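Local coordinates for protein SAR-endolysin (Enterobacteria phage P1, PDB 1XJU) that degrades host peptidoglycan as a phage muramidase once released from the inner membrane, and is seen here in its secreted but inactive, disulfide-blocked form, at residues E8-A13 with K140-K145; G15-P20 with T45-A50; R62-H67 with K71-N76; F78-S83 with Q148-G153; V105-H110 with P126-S131. One frame throughout, in Å; residues are numbered along the deposited sequence.

All five contacts pack helices or the turns between them in a mainly helical phage lysozyme, but their chemistry follows their depth. Contact 4 is the buried one, almost wholly apolar, whereas contact 2, its centre about 17 Å from the chain's centre, relies on charge and a water on its solvent-facing side. Contacts 1 and 4 share helix 137-151 and meet through Arg142 and Ser83; contacts 3 and 4 share helix 75-88, and contacts 2 and 3 draw on distant parts of helix 46-67. Waters bridge the segments in contacts 1, 2, 3 and 5. Contact 2 also holds half of the disulfide that traps the catalytic cysteine, while contacts 3, 4 and 5 lie away from the active-site residues.

Contact 1 of 5, residues E8-A13 with K140-K145; sequences ELIGNA and KIRREK
Arg142 lays its guanidinium against the end of helix 4-10, with Leu9 O 3.1 Å above the plane and over its centre. Although Arg142 NH1 comes within 3.2 Å of Leu9 O, the oxygen sits over the flat group and the angle is poor for a hydrogen bond, so the attraction is probably electrostatic, between a cation and a carbonyl at a helix C-terminus. The bonded link runs through a water in the guanidinium plane, at its edge: it accepts from Arg142 NH2 at 2.9 Å and donates to Ile10 O at 2.8 Å. Beside this polar patch, Leu9 CD2 touches Lys145 CB at 4.1 Å, while the amine end of Lys145 leads away. The contact packs helix 4-10 against helix 137-151, more than 120 residues later in the chain, in the mainly helical fold of this glycosyl hydrolase 24 lysozyme. Gly11, with a positive phi of 71°, ends the first helix, and Asn12 is the N-cap of the next, which carries Glu14, the probable acid/base residue. What positions the guanidinium lies one shell out: the Arg142 chain leaves its helix with CG anti to the backbone N (chi1 176°) and bends at chi2, Glu146 forms a salt bridge with its NE, and Ser83 OG on helix 75-88 is hydrogen-bonded to NH2.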
# COMPACT_ATOMS: atom_id res chain seq x y z
N GLU A 8 -9.50 -3.95 -8.96
CA GLU A 8 -10.49 -4.56 -8.08
C GLU A 8 -10.10 -4.44 -6.64
O GLU A 8 -10.96 -4.24 -5.81
CB GLU A 8 -10.73 -6.04 -8.39
CG GLU A 8 -11.44 -6.29 -9.72
CD GLU A 8 -11.73 -7.75 -9.99
OE1 GLU A 8 -11.34 -8.66 -9.21
OE2 GLU A 8 -12.35 -8.01 -11.01
N LEU A 9 -8.81 -4.59 -6.32
CA LEU A 9 -8.36 -4.50 -4.97
C LEU A 9 -8.45 -3.05 -4.47
O LEU A 9 -8.74 -2.84 -3.30
CB LEU A 9 -6.92 -5.01 -4.80
CG LEU A 9 -6.78 -6.49 -5.14
CD1 LEU A 9 -5.33 -6.89 -5.06
CD2 LEU A 9 -7.65 -7.38 -4.31
N ILE A 10 -8.09 -2.11 -5.32
CA ILE A 10 -8.17 -0.68 -4.92
C ILE A 10 -9.62 -0.21 -4.75
O ILE A 10 -9.94 0.54 -3.83
CB ILE A 10 -7.41 0.18 -5.91
CG1 ILE A 10 -5.90 -0.09 -5.80
CG2 ILE A 10 -7.74 1.67 -5.75
CD1 ILE A 10 -5.06 0.48 -6.93
N GLY A 11 -10.49 -0.69 -5.61
CA GLY A 11 -11.87 -0.31 -5.51
C GLY A 11 -12.10 1.13 -5.90
O GLY A 11 -11.39 1.71 -6.66
N ASN A 12 -13.14 1.73 -5.31
CA ASN A 12 -13.57 3.06 -5.70
C ASN A 12 -13.93 3.84 -4.46
O ASN A 12 -14.01 3.32 -3.37
CB ASN A 12 -14.69 2.99 -6.76
CG ASN A 12 -15.87 2.20 -6.29
OD1 ASN A 12 -16.40 2.46 -5.22
ND2 ASN A 12 -16.31 1.23 -7.10
N ALA A 13 -14.17 5.12 -4.67
CA ALA A 13 -14.37 6.03 -3.53
C ALA A 13 -15.64 5.66 -2.77
O ALA A 13 -15.70 5.72 -1.53
CB ALA A 13 -14.43 7.43 -4.00
N LYS A 140 -4.44 -7.28 7.09
CA LYS A 140 -3.83 -8.57 6.79
C LYS A 140 -4.49 -9.25 5.60
O LYS A 140 -3.80 -9.77 4.69
CB LYS A 140 -3.91 -9.47 8.02
CG LYS A 140 -3.10 -10.70 7.82
CD LYS A 140 -3.24 -11.66 8.97
CE LYS A 140 -4.63 -12.22 9.10
NZ LYS A 140 -4.64 -13.44 10.05
N ILE A 141 -5.80 -9.25 5.54
CA ILE A 141 -6.50 -9.85 4.45
C ILE A 141 -6.14 -9.18 3.12
O ILE A 141 -5.88 -9.85 2.09
CB ILE A 141 -8.02 -9.73 4.69
CG1 ILE A 141 -8.47 -10.66 5.80
CG2 ILE A 141 -8.74 -10.12 3.43
CD1 ILE A 141 -9.93 -10.41 6.18
N ARG A 142 -6.15 -7.86 3.11
CA ARG A 142 -5.79 -7.05 1.96
C ARG A 142 -4.41 -7.41 1.49
O ARG A 142 -4.23 -7.58 0.28
CB ARG A 142 -5.93 -5.59 2.36
CG ARG A 142 -5.52 -4.60 1.32
CD ARG A 142 -6.24 -4.72 0.02
NE ARG A 142 -5.88 -3.58 -0.88
CZ ARG A 142 -6.48 -2.39 -0.95
NH1 ARG A 142 -7.64 -2.20 -0.31
NH2 ARG A 142 -6.04 -1.43 -1.76
N ARG A 143 -3.45 -7.40 2.38
CA ARG A 143 -2.06 -7.72 2.00
C ARG A 143 -1.94 -9.10 1.39
O ARG A 143 -1.17 -9.32 0.44
CB ARG A 143 -1.13 -7.59 3.17
CG ARG A 143 -0.94 -6.17 3.72
CD ARG A 143 -0.31 -5.16 2.82
NE ARG A 143 -1.23 -4.46 1.97
CZ ARG A 143 -1.97 -3.43 2.38
NH1 ARG A 143 -2.72 -2.78 1.53
NH2 ARG A 143 -1.95 -3.07 3.66
N GLU A 144 -2.67 -10.07 1.93
CA GLU A 144 -2.60 -11.44 1.39
C GLU A 144 -3.21 -11.52 0.03
O GLU A 144 -2.68 -12.20 -0.88
CB GLU A 144 -3.22 -12.43 2.38
CG GLU A 144 -2.44 -12.49 3.69
CD GLU A 144 -3.10 -13.27 4.80
OE1 GLU A 144 -4.27 -13.65 4.63
OE2 GLU A 144 -2.44 -13.46 5.88
N LYS A 145 -4.29 -10.83 -0.23
CA LYS A 145 -4.86 -10.80 -1.54
C LYS A 145 -3.93 -10.09 -2.55
O LYS A 145 -3.74 -10.56 -3.69
CB LYS A 145 -6.22 -10.10 -1.54
CG LYS A 145 -7.29 -10.88 -0.85
CD LYS A 145 -8.60 -10.19 -0.81
CE LYS A 145 -9.60 -11.04 -0.04
NZ LYS A 145 -9.94 -12.35 -0.65
O HOH W 1 -8.21 0.47 -1.62

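Contact 2 of 5, residues G15-P20 with T45-A50; sequences GCRRDP and TDQQIA
With chi1 at 159°, Cys16 SG stands roughly opposite its backbone N and faces Ile49, while the Arg17 chain, bent at chi2 and chi3, swings its guanidinium over Asp46. These groups join helix 13-18, which carries the probable acid/base residue Glu14, to the start of helix 46-67 in the phage lysozyme fold. Cys16 SG is 4.1 Å from Ile49 CG2, and the same sulfur forms the disulfide with Cys23, the catalytic cysteine; this is the bond of the inactive enzyme, so the Ile49 methyl packs directly against the inhibitory bridge. Arg17 and Asp46 cross at about a right angle. Asp46 CB lies 3.8 Å above the guanidinium plane, toward its rim, and the guanidinium and carboxylate planes are 35° apart. Arg17 NH1 is 3.4 Å from Asp46 OD2, a salt bridge held by charge only, since the carboxylate oxygen stands off the guanidinium plane, where the N-H bonds are not directed. Thr45 sits at the N-cap of the second helix, its OG1 accepting from Gln48 N at 3.0 Å. A water near both helices accepts from Gln47 NE2 at 3.1 Å; its distance to Arg17 NH2, 2.5 Å, is short enough to be doubtful.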
# COMPACT_ATOMS: atom_id res chain seq x y z
N GLY A 15 -16.68 2.72 -2.43
CA GLY A 15 -16.22 1.59 -1.62
C GLY A 15 -15.50 1.99 -0.34
O GLY A 15 -15.67 1.34 0.69
N CYS A 16 -14.70 3.03 -0.39
CA CYS A 16 -14.13 3.64 0.82
C CYS A 16 -15.18 4.19 1.79
O CYS A 16 -15.05 4.05 3.00
CB CYS A 16 -13.11 4.71 0.42
SG CYS A 16 -12.67 5.99 1.59
N ARG A 17 -16.24 4.72 1.25
CA ARG A 17 -17.32 5.21 2.09
C ARG A 17 -17.98 4.06 2.83
O ARG A 17 -18.35 4.21 4.01
CB ARG A 17 -18.38 5.85 1.24
CG ARG A 17 -18.18 7.15 0.74
CD ARG A 17 -19.55 7.80 0.66
NE ARG A 17 -19.79 8.39 -0.62
CZ ARG A 17 -20.67 9.35 -0.82
NH1 ARG A 17 -21.40 9.82 0.20
NH2 ARG A 17 -20.82 9.82 -2.05
N ARG A 18 -18.16 2.92 2.20
CA ARG A 18 -18.81 1.85 2.91
C ARG A 18 -17.85 1.00 3.72
O ARG A 18 -18.25 0.48 4.76
CB ARG A 18 -19.69 1.02 2.02
CG ARG A 18 -18.99 0.14 1.16
CD ARG A 18 -19.86 -1.01 0.57
NE ARG A 18 -18.98 -1.59 -0.42
CZ ARG A 18 -18.76 -1.04 -1.59
NH1 ARG A 18 -19.43 0.04 -1.97
NH2 ARG A 18 -17.85 -1.57 -2.39
N ASP A 19 -16.60 0.85 3.26
CA ASP A 19 -15.60 -0.01 3.90
C ASP A 19 -14.35 0.84 4.00
O ASP A 19 -13.59 1.00 3.04
CB ASP A 19 -15.26 -1.28 3.06
CG ASP A 19 -14.21 -2.13 3.70
OD1 ASP A 19 -13.68 -1.78 4.73
OD2 ASP A 19 -13.84 -3.26 3.29
N PRO A 20 -14.07 1.34 5.19
CA PRO A 20 -13.00 2.29 5.29
C PRO A 20 -11.62 1.66 5.13
O PRO A 20 -10.61 2.38 4.98
CB PRO A 20 -13.27 2.93 6.64
CG PRO A 20 -13.91 1.78 7.45
CD PRO A 20 -14.77 1.10 6.49
N THR A 45 -13.91 15.43 3.28
CA THR A 45 -15.23 15.00 2.87
C THR A 45 -15.16 13.81 1.93
O THR A 45 -14.14 13.55 1.26
CB THR A 45 -16.00 16.11 2.13
OG1 THR A 45 -15.28 16.47 0.95
CG2 THR A 45 -16.20 17.35 3.05
N ASP A 46 -16.26 13.11 1.84
CA ASP A 46 -16.35 12.08 0.86
C ASP A 46 -16.12 12.61 -0.55
O ASP A 46 -15.51 11.95 -1.41
CB ASP A 46 -17.74 11.43 0.92
CG ASP A 46 -18.02 10.72 2.22
OD1 ASP A 46 -17.15 10.06 2.85
OD2 ASP A 46 -19.20 10.75 2.65
N GLN A 47 -16.60 13.80 -0.82
CA GLN A 47 -16.46 14.35 -2.14
C GLN A 47 -15.01 14.67 -2.48
O GLN A 47 -14.58 14.46 -3.61
CB GLN A 47 -17.36 15.55 -2.28
CG GLN A 47 -18.87 15.16 -2.26
CD GLN A 47 -19.39 14.66 -0.87
OE1 GLN A 47 -18.92 15.14 0.21
NE2 GLN A 47 -20.36 13.74 -0.88
N GLN A 48 -14.22 15.10 -1.52
CA GLN A 48 -12.82 15.31 -1.77
C GLN A 48 -12.09 13.99 -2.04
O GLN A 48 -11.23 13.90 -2.94
CB GLN A 48 -12.12 16.03 -0.63
CG GLN A 48 -10.66 16.28 -1.11
CD GLN A 48 -9.78 17.10 -0.25
OE1 GLN A 48 -10.20 17.69 0.74
NE2 GLN A 48 -8.53 17.16 -0.65
N ILE A 49 -12.43 12.96 -1.28
CA ILE A 49 -11.85 11.63 -1.49
C ILE A 49 -12.17 11.18 -2.91
O ILE A 49 -11.28 10.68 -3.65
CB ILE A 49 -12.32 10.65 -0.43
CG1 ILE A 49 -11.75 11.01 0.93
CG2 ILE A 49 -11.92 9.20 -0.82
CD1 ILE A 49 -12.35 10.30 2.09
N ALA A 50 -13.40 11.36 -3.36
CA ALA A 50 -13.75 10.97 -4.69
C ALA A 50 -13.02 11.80 -5.72
O ALA A 50 -12.55 11.24 -6.74
CB ALA A 50 -15.25 11.11 -4.89
O HOH W 2 -21.49 11.98 -3.16

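Contact 3 of 5, residues R62-H67 with K71-N76; sequences RCINQH and KDMPDN
Lys71 and Asn65 bury the most surface here, and their side chains cross at about a right angle. Bends at chi3 and chi4 (-132° and 91°) fold the Lys71 chain back over the end of helix 46-67, where Lys71 CE rests 4.0 Å from Asn65 CB and the aliphatic Lys71 CG approaches Asn65 OD1 at 3.6 Å. The amide oxygen also lies near the backbone of Lys71, but its angle is too poor for a hydrogen bond. A single water supplies the polar link instead: it donates to Asn65 O at 2.7 Å and accepts from both Lys71 N at 2.9 Å and Lys71 NZ at 2.8 Å, tying the backbone and the ammonium of one residue to one carbonyl of the other. Deeper, Ile64 offers its CG2 branch to the end of the extended Met73 chain, Met73 CE lying 3.7 Å away, and these two side chains also cross at about a right angle. Met73 continues inward onto Phe68, Trp118 and Met121, whereas Ile64 packs on Phe78 and Met81. The geometry is that of a short link between two consecutive helices: a connection that includes a 3-10 turn through Lys71 and Asp72 leads from helix 46-67 to Pro74, at the N-cap position of helix 75-88.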
# COMPACT_ATOMS: atom_id res chain seq x y z
N ARG A 62 3.48 6.23 -9.07
CA ARG A 62 4.74 6.96 -9.06
C ARG A 62 5.64 6.52 -7.92
O ARG A 62 6.87 6.38 -8.12
CB ARG A 62 4.51 8.47 -8.99
CG ARG A 62 5.79 9.23 -9.06
CD ARG A 62 5.60 10.71 -9.35
NE ARG A 62 6.92 11.28 -9.69
CZ ARG A 62 7.86 11.57 -8.82
NH1 ARG A 62 9.03 12.00 -9.25
NH2 ARG A 62 7.64 11.46 -7.51
N CYS A 63 5.07 6.26 -6.76
CA CYS A 63 5.83 5.70 -5.66
C CYS A 63 6.54 4.41 -6.09
O CYS A 63 7.74 4.21 -5.86
CB CYS A 63 4.86 5.38 -4.53
SG CYS A 63 5.60 4.38 -3.19
N ILE A 64 5.78 3.49 -6.68
CA ILE A 64 6.35 2.21 -7.10
C ILE A 64 7.41 2.40 -8.18
O ILE A 64 8.47 1.75 -8.15
CB ILE A 64 5.21 1.23 -7.46
CG1 ILE A 64 4.23 1.05 -6.29
CG2 ILE A 64 5.73 -0.09 -7.95
CD1 ILE A 64 4.89 0.73 -4.95
N ASN A 65 7.14 3.25 -9.14
CA ASN A 65 8.13 3.51 -10.18
C ASN A 65 9.39 4.13 -9.62
O ASN A 65 10.52 3.73 -10.00
CB ASN A 65 7.51 4.38 -11.29
CG ASN A 65 6.58 3.61 -12.16
OD1 ASN A 65 6.71 2.38 -12.33
ND2 ASN A 65 5.59 4.28 -12.73
N GLN A 66 9.23 5.15 -8.78
CA GLN A 66 10.41 5.89 -8.32
C GLN A 66 11.23 5.19 -7.31
O GLN A 66 12.49 5.30 -7.32
CB GLN A 66 9.98 7.23 -7.75
CG GLN A 66 9.49 8.22 -8.74
CD GLN A 66 10.56 8.54 -9.76
OE1 GLN A 66 11.73 8.78 -9.40
NE2 GLN A 66 10.20 8.49 -11.02
N HIS A 67 10.60 4.39 -6.46
CA HIS A 67 11.25 3.86 -5.29
C HIS A 67 11.30 2.34 -5.17
O HIS A 67 11.92 1.84 -4.25
CB HIS A 67 10.69 4.50 -4.03
CG HIS A 67 10.79 5.97 -4.04
ND1 HIS A 67 11.99 6.63 -4.14
CD2 HIS A 67 9.82 6.92 -3.99
CE1 HIS A 67 11.76 7.93 -4.17
NE2 HIS A 67 10.45 8.12 -4.10
N LYS A 71 9.03 0.07 -13.05
CA LYS A 71 9.07 -0.11 -14.51
C LYS A 71 9.64 -1.47 -14.92
O LYS A 71 9.40 -1.92 -16.03
CB LYS A 71 9.86 1.04 -15.14
CG LYS A 71 9.10 2.37 -15.00
CD LYS A 71 9.86 3.50 -15.54
CE LYS A 71 9.82 4.63 -14.50
NZ LYS A 71 10.93 4.62 -13.51
N ASP A 72 10.38 -2.08 -14.02
CA ASP A 72 10.97 -3.39 -14.25
C ASP A 72 10.12 -4.56 -13.80
O ASP A 72 10.44 -5.71 -14.10
CB ASP A 72 12.33 -3.50 -13.58
CG ASP A 72 13.31 -2.51 -14.06
OD1 ASP A 72 13.25 -2.15 -15.26
OD2 ASP A 72 14.16 -2.07 -13.22
N MET A 73 9.04 -4.29 -13.09
CA MET A 73 8.13 -5.35 -12.60
C MET A 73 7.22 -5.81 -13.69
O MET A 73 6.85 -5.00 -14.53
CB MET A 73 7.23 -4.77 -11.48
CG MET A 73 7.93 -4.42 -10.25
SD MET A 73 6.71 -3.90 -9.03
CE MET A 73 7.85 -3.15 -7.82
N PRO A 74 6.74 -7.06 -13.62
CA PRO A 74 5.56 -7.44 -14.39
C PRO A 74 4.33 -6.72 -13.89
O PRO A 74 4.32 -6.20 -12.76
CB PRO A 74 5.43 -8.94 -14.12
CG PRO A 74 6.60 -9.32 -13.36
CD PRO A 74 7.26 -8.14 -12.77
N ASP A 75 3.30 -6.69 -14.71
CA ASP A 75 2.07 -5.98 -14.36
C ASP A 75 1.43 -6.46 -13.09
O ASP A 75 0.91 -5.61 -12.34
CB ASP A 75 1.05 -6.10 -15.48
CG ASP A 75 1.26 -5.14 -16.65
OD1 ASP A 75 2.15 -4.28 -16.68
OD2 ASP A 75 0.49 -5.22 -17.63
N ASN A 76 1.41 -7.74 -12.77
CA ASN A 76 0.73 -8.16 -11.57
C ASN A 76 1.44 -7.65 -10.32
O ASN A 76 0.76 -7.08 -9.43
CB ASN A 76 0.61 -9.68 -11.54
CG ASN A 76 -0.38 -10.24 -12.52
OD1 ASN A 76 -1.26 -9.52 -13.01
ND2 ASN A 76 -0.22 -11.53 -12.86
O HOH W 3 10.88 2.15 -12.22

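Contact 4 of 5, residues F78-S83 with Q148-G153; sequences FSAMTS and QLCLTG
Apolar contacts carry this buried meeting of helix 75-88 with the C-terminal end of helix 137-151. Ala80 CB touches Cys150 CB at 3.6 Å, and the small alanine lets the backbones come together, with Ala80 CA 5.3 Å from Cys150 CA. Leu149 places CG anti to its backbone N (chi1 172°), which carries the CD2 branch alongside the other helix, 4.3 Å from both Ala80 CB and Ser79 CB. The one covalent tie leads out of the contact: Cys150 SG is joined to Cys122, linking this helix end to helix 118-123. Hydrogen bonds run within each segment. Thr82 OG1 bonds to Phe78 O at 2.9 Å, and Thr82 N reaches the same oxygen from the other face of its plane; Thr152 OG1 likewise bonds to Gln148 O at 2.8 Å. Ser79 OG is spoken for by Asp75 O and Asn3 N. With the hydroxyls of Ser79, Thr82 and Thr152 bonded within their own segments or to other neighbours, adhesion between the segments rests on close methyl and methylene packing.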
# COMPACT_ATOMS: atom_id res chain seq x y z
N PHE A 78 3.44 -5.07 -10.15
CA PHE A 78 3.30 -3.63 -10.17
C PHE A 78 1.95 -3.22 -9.62
O PHE A 78 1.85 -2.23 -8.85
CB PHE A 78 3.45 -3.09 -11.58
CG PHE A 78 3.25 -1.61 -11.67
CD1 PHE A 78 4.27 -0.75 -11.35
CD2 PHE A 78 1.98 -1.10 -11.95
CE1 PHE A 78 4.03 0.61 -11.35
CE2 PHE A 78 1.78 0.25 -11.89
CZ PHE A 78 2.79 1.08 -11.62
N SER A 79 0.93 -3.90 -10.04
CA SER A 79 -0.45 -3.55 -9.67
C SER A 79 -0.71 -3.86 -8.22
O SER A 79 -1.35 -3.04 -7.52
CB SER A 79 -1.39 -4.34 -10.57
OG SER A 79 -1.25 -3.95 -11.93
N ALA A 80 -0.19 -4.98 -7.70
CA ALA A 80 -0.29 -5.27 -6.28
C ALA A 80 0.43 -4.25 -5.45
O ALA A 80 -0.08 -3.79 -4.40
CB ALA A 80 0.24 -6.66 -6.02
N MET A 81 1.63 -3.86 -5.88
CA MET A 81 2.41 -2.89 -5.12
C MET A 81 1.75 -1.51 -5.15
O MET A 81 1.77 -0.77 -4.16
CB MET A 81 3.84 -2.82 -5.69
CG MET A 81 4.65 -4.08 -5.36
SD MET A 81 4.96 -4.32 -3.59
CE MET A 81 6.09 -2.93 -3.25
N THR A 82 1.14 -1.14 -6.26
CA THR A 82 0.42 0.11 -6.37
C THR A 82 -0.74 0.11 -5.39
O THR A 82 -0.98 1.10 -4.71
CB THR A 82 -0.08 0.35 -7.80
OG1 THR A 82 1.04 0.59 -8.67
CG2 THR A 82 -1.00 1.58 -7.88
N SER A 83 -1.49 -0.97 -5.34
CA SER A 83 -2.58 -1.11 -4.36
C SER A 83 -2.06 -0.88 -2.96
O SER A 83 -2.67 -0.13 -2.19
CB SER A 83 -3.19 -2.50 -4.51
OG SER A 83 -4.12 -2.78 -3.47
N GLN A 148 -1.13 -12.59 -3.47
CA GLN A 148 -1.48 -13.60 -4.45
C GLN A 148 -1.53 -13.04 -5.85
O GLN A 148 -1.08 -13.75 -6.79
CB GLN A 148 -2.74 -14.28 -4.05
CG GLN A 148 -2.56 -15.10 -2.72
CD GLN A 148 -1.24 -15.97 -2.64
OE1 GLN A 148 -0.33 -15.67 -1.84
NE2 GLN A 148 -1.14 -17.03 -3.46
N LEU A 149 -2.03 -11.84 -6.02
CA LEU A 149 -1.94 -11.20 -7.32
C LEU A 149 -0.48 -11.02 -7.75
O LEU A 149 -0.09 -11.40 -8.86
CB LEU A 149 -2.65 -9.85 -7.32
CG LEU A 149 -2.44 -9.02 -8.58
CD1 LEU A 149 -2.95 -9.75 -9.83
CD2 LEU A 149 -3.16 -7.67 -8.43
N CYS A 150 0.31 -10.48 -6.84
CA CYS A 150 1.70 -10.16 -7.08
C CYS A 150 2.47 -11.37 -7.60
O CYS A 150 3.29 -11.26 -8.52
CB CYS A 150 2.24 -9.66 -5.74
SG CYS A 150 3.83 -8.82 -5.71
N LEU A 151 2.22 -12.54 -7.01
CA LEU A 151 2.96 -13.76 -7.32
C LEU A 151 2.47 -14.42 -8.58
O LEU A 151 3.15 -15.37 -9.07
CB LEU A 151 2.82 -14.75 -6.18
CG LEU A 151 3.49 -14.38 -4.87
CD1 LEU A 151 3.04 -15.29 -3.75
CD2 LEU A 151 4.97 -14.43 -5.07
N THR A 152 1.34 -14.01 -9.13
CA THR A 152 0.77 -14.72 -10.29
C THR A 152 1.65 -14.51 -11.51
O THR A 152 1.88 -13.38 -11.96
CB THR A 152 -0.62 -14.21 -10.55
OG1 THR A 152 -1.47 -14.51 -9.41
CG2 THR A 152 -1.28 -14.86 -11.77
N GLY A 153 2.13 -15.62 -12.05
CA GLY A 153 3.13 -15.64 -13.13
C GLY A 153 4.57 -15.75 -12.70
O GLY A 153 5.47 -15.95 -13.53

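Contact 5 of 5, residues V105-H110 with P126-S131; sequences VETSIH and PDFVNS. With SO4 (sulfate ion), chain D.
Thr107 CG2 meets the Phe128 ring at its edge and in its plane, 3.8 Å from Phe128 CZ, while Ile109 CG2 approaches the same outer end of the ring obliquely, 3.6 Å from Phe128 CE1. Ile109 has CG1 anti to the backbone N (chi1 -161°), which leaves the CG2 branch facing the ring. Next to the ring a water joins the helix start to an acid: it accepts from Ile109 N at 2.9 Å and donates to Asp127 OD2 at 2.7 Å, an oxygen that is also hydrogen-bonded to His124. Thr107 turns its methyl to Phe128 and its hydroxyl to the helix start, where OG1 accepts from His110 N at 3.1 Å and is also hydrogen-bonded to Leu93 O. Beyond the contact, His110 ND1 gives Glu106 OE2 a 2.6 Å bond lying 4° out of the imidazole plane. A sulfate, probably from the crystallisation liquor, accepts from Glu106 N at 2.9 Å. The Thr107 bond is a classical N-cap, marking the junction where strand 103-106 of a beta hairpin passes into helix 108-114.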
# COMPACT_ATOMS: atom_id res chain seq x y z
N VAL A 105 14.59 2.44 9.51
CA VAL A 105 15.39 1.55 8.70
C VAL A 105 14.62 1.13 7.47
O VAL A 105 13.38 1.24 7.38
CB VAL A 105 15.84 0.33 9.52
CG1 VAL A 105 16.60 0.78 10.73
CG2 VAL A 105 14.71 -0.55 9.91
N GLU A 106 15.33 0.61 6.49
CA GLU A 106 14.72 0.20 5.23
C GLU A 106 13.83 -1.01 5.44
O GLU A 106 14.14 -1.95 6.19
CB GLU A 106 15.84 -0.16 4.26
CG GLU A 106 15.35 -0.49 2.86
CD GLU A 106 16.49 -0.80 1.90
OE1 GLU A 106 17.67 -0.93 2.34
OE2 GLU A 106 16.21 -0.87 0.69
N THR A 107 12.67 -1.05 4.78
CA THR A 107 11.84 -2.22 4.84
C THR A 107 12.46 -3.33 3.98
O THR A 107 13.11 -3.11 2.94
CB THR A 107 10.45 -1.92 4.29
OG1 THR A 107 10.63 -1.45 2.95
CG2 THR A 107 9.71 -0.88 5.11
N SER A 108 12.16 -4.54 4.37
CA SER A 108 12.52 -5.68 3.52
C SER A 108 11.85 -5.62 2.17
O SER A 108 12.49 -5.97 1.16
CB SER A 108 12.13 -6.93 4.22
OG SER A 108 12.91 -7.11 5.38
N ILE A 109 10.59 -5.18 2.09
CA ILE A 109 9.94 -5.12 0.78
C ILE A 109 10.69 -4.20 -0.16
O ILE A 109 10.84 -4.51 -1.34
CB ILE A 109 8.46 -4.75 0.95
CG1 ILE A 109 7.67 -5.12 -0.29
CG2 ILE A 109 8.23 -3.28 1.34
CD1 ILE A 109 6.17 -5.06 -0.12
N HIS A 110 11.18 -3.07 0.35
CA HIS A 110 11.97 -2.18 -0.46
C HIS A 110 13.33 -2.78 -0.86
O HIS A 110 13.76 -2.62 -2.01
CB HIS A 110 12.14 -0.83 0.27
CG HIS A 110 12.88 0.21 -0.51
ND1 HIS A 110 14.26 0.38 -0.44
CD2 HIS A 110 12.45 1.16 -1.37
CE1 HIS A 110 14.59 1.41 -1.21
NE2 HIS A 110 13.54 1.87 -1.84
N PRO A 126 2.54 -8.84 3.43
CA PRO A 126 1.89 -8.95 4.75
C PRO A 126 2.71 -8.39 5.90
O PRO A 126 2.25 -8.51 7.08
CB PRO A 126 1.59 -10.47 4.89
CG PRO A 126 1.58 -10.92 3.44
CD PRO A 126 2.71 -10.17 2.80
N ASP A 127 3.80 -7.71 5.68
CA ASP A 127 4.52 -6.99 6.73
C ASP A 127 3.82 -5.67 7.06
O ASP A 127 4.27 -4.97 8.01
CB ASP A 127 5.96 -6.61 6.34
CG ASP A 127 6.85 -7.79 6.14
OD1 ASP A 127 6.44 -8.93 6.55
OD2 ASP A 127 7.98 -7.58 5.70
N PHE A 128 2.79 -5.28 6.31
CA PHE A 128 2.18 -3.96 6.50
C PHE A 128 0.71 -4.08 6.86
O PHE A 128 -0.15 -3.93 6.00
CB PHE A 128 2.39 -3.10 5.23
CG PHE A 128 3.84 -2.97 4.88
CD1 PHE A 128 4.45 -3.92 4.06
CD2 PHE A 128 4.64 -2.02 5.50
CE1 PHE A 128 5.83 -3.87 3.89
CE2 PHE A 128 5.97 -1.97 5.31
CZ PHE A 128 6.56 -2.91 4.51
N VAL A 129 0.44 -4.39 8.11
CA VAL A 129 -0.90 -4.67 8.55
C VAL A 129 -1.32 -3.83 9.74
O VAL A 129 -2.36 -4.11 10.36
CB VAL A 129 -1.08 -6.20 8.86
CG1 VAL A 129 -0.85 -6.99 7.60
CG2 VAL A 129 -0.17 -6.64 10.00
N ASN A 130 -0.57 -2.76 10.00
CA ASN A 130 -0.82 -1.88 11.15
C ASN A 130 -1.35 -0.53 10.71
O ASN A 130 -1.00 -0.02 9.64
CB ASN A 130 0.48 -1.60 11.90
CG ASN A 130 0.98 -2.76 12.72
OD1 ASN A 130 0.35 -3.80 12.81
ND2 ASN A 130 2.16 -2.56 13.31
N SER A 131 -2.19 0.05 11.57
CA SER A 131 -2.54 1.47 11.43
C SER A 131 -2.31 2.13 12.75
O SER A 131 -2.85 1.67 13.74
CB SER A 131 -4.00 1.66 11.02
OG SER A 131 -4.35 3.05 10.95
S SO4 D . 19.06 -1.24 7.08
O1 SO4 D . 20.06 -0.58 7.87
O2 SO4 D . 18.11 -0.24 6.59
O3 SO4 D . 18.41 -2.27 7.87
O4 SO4 D . 19.78 -1.95 6.04
O HOH W 4 8.95 -5.32 4.48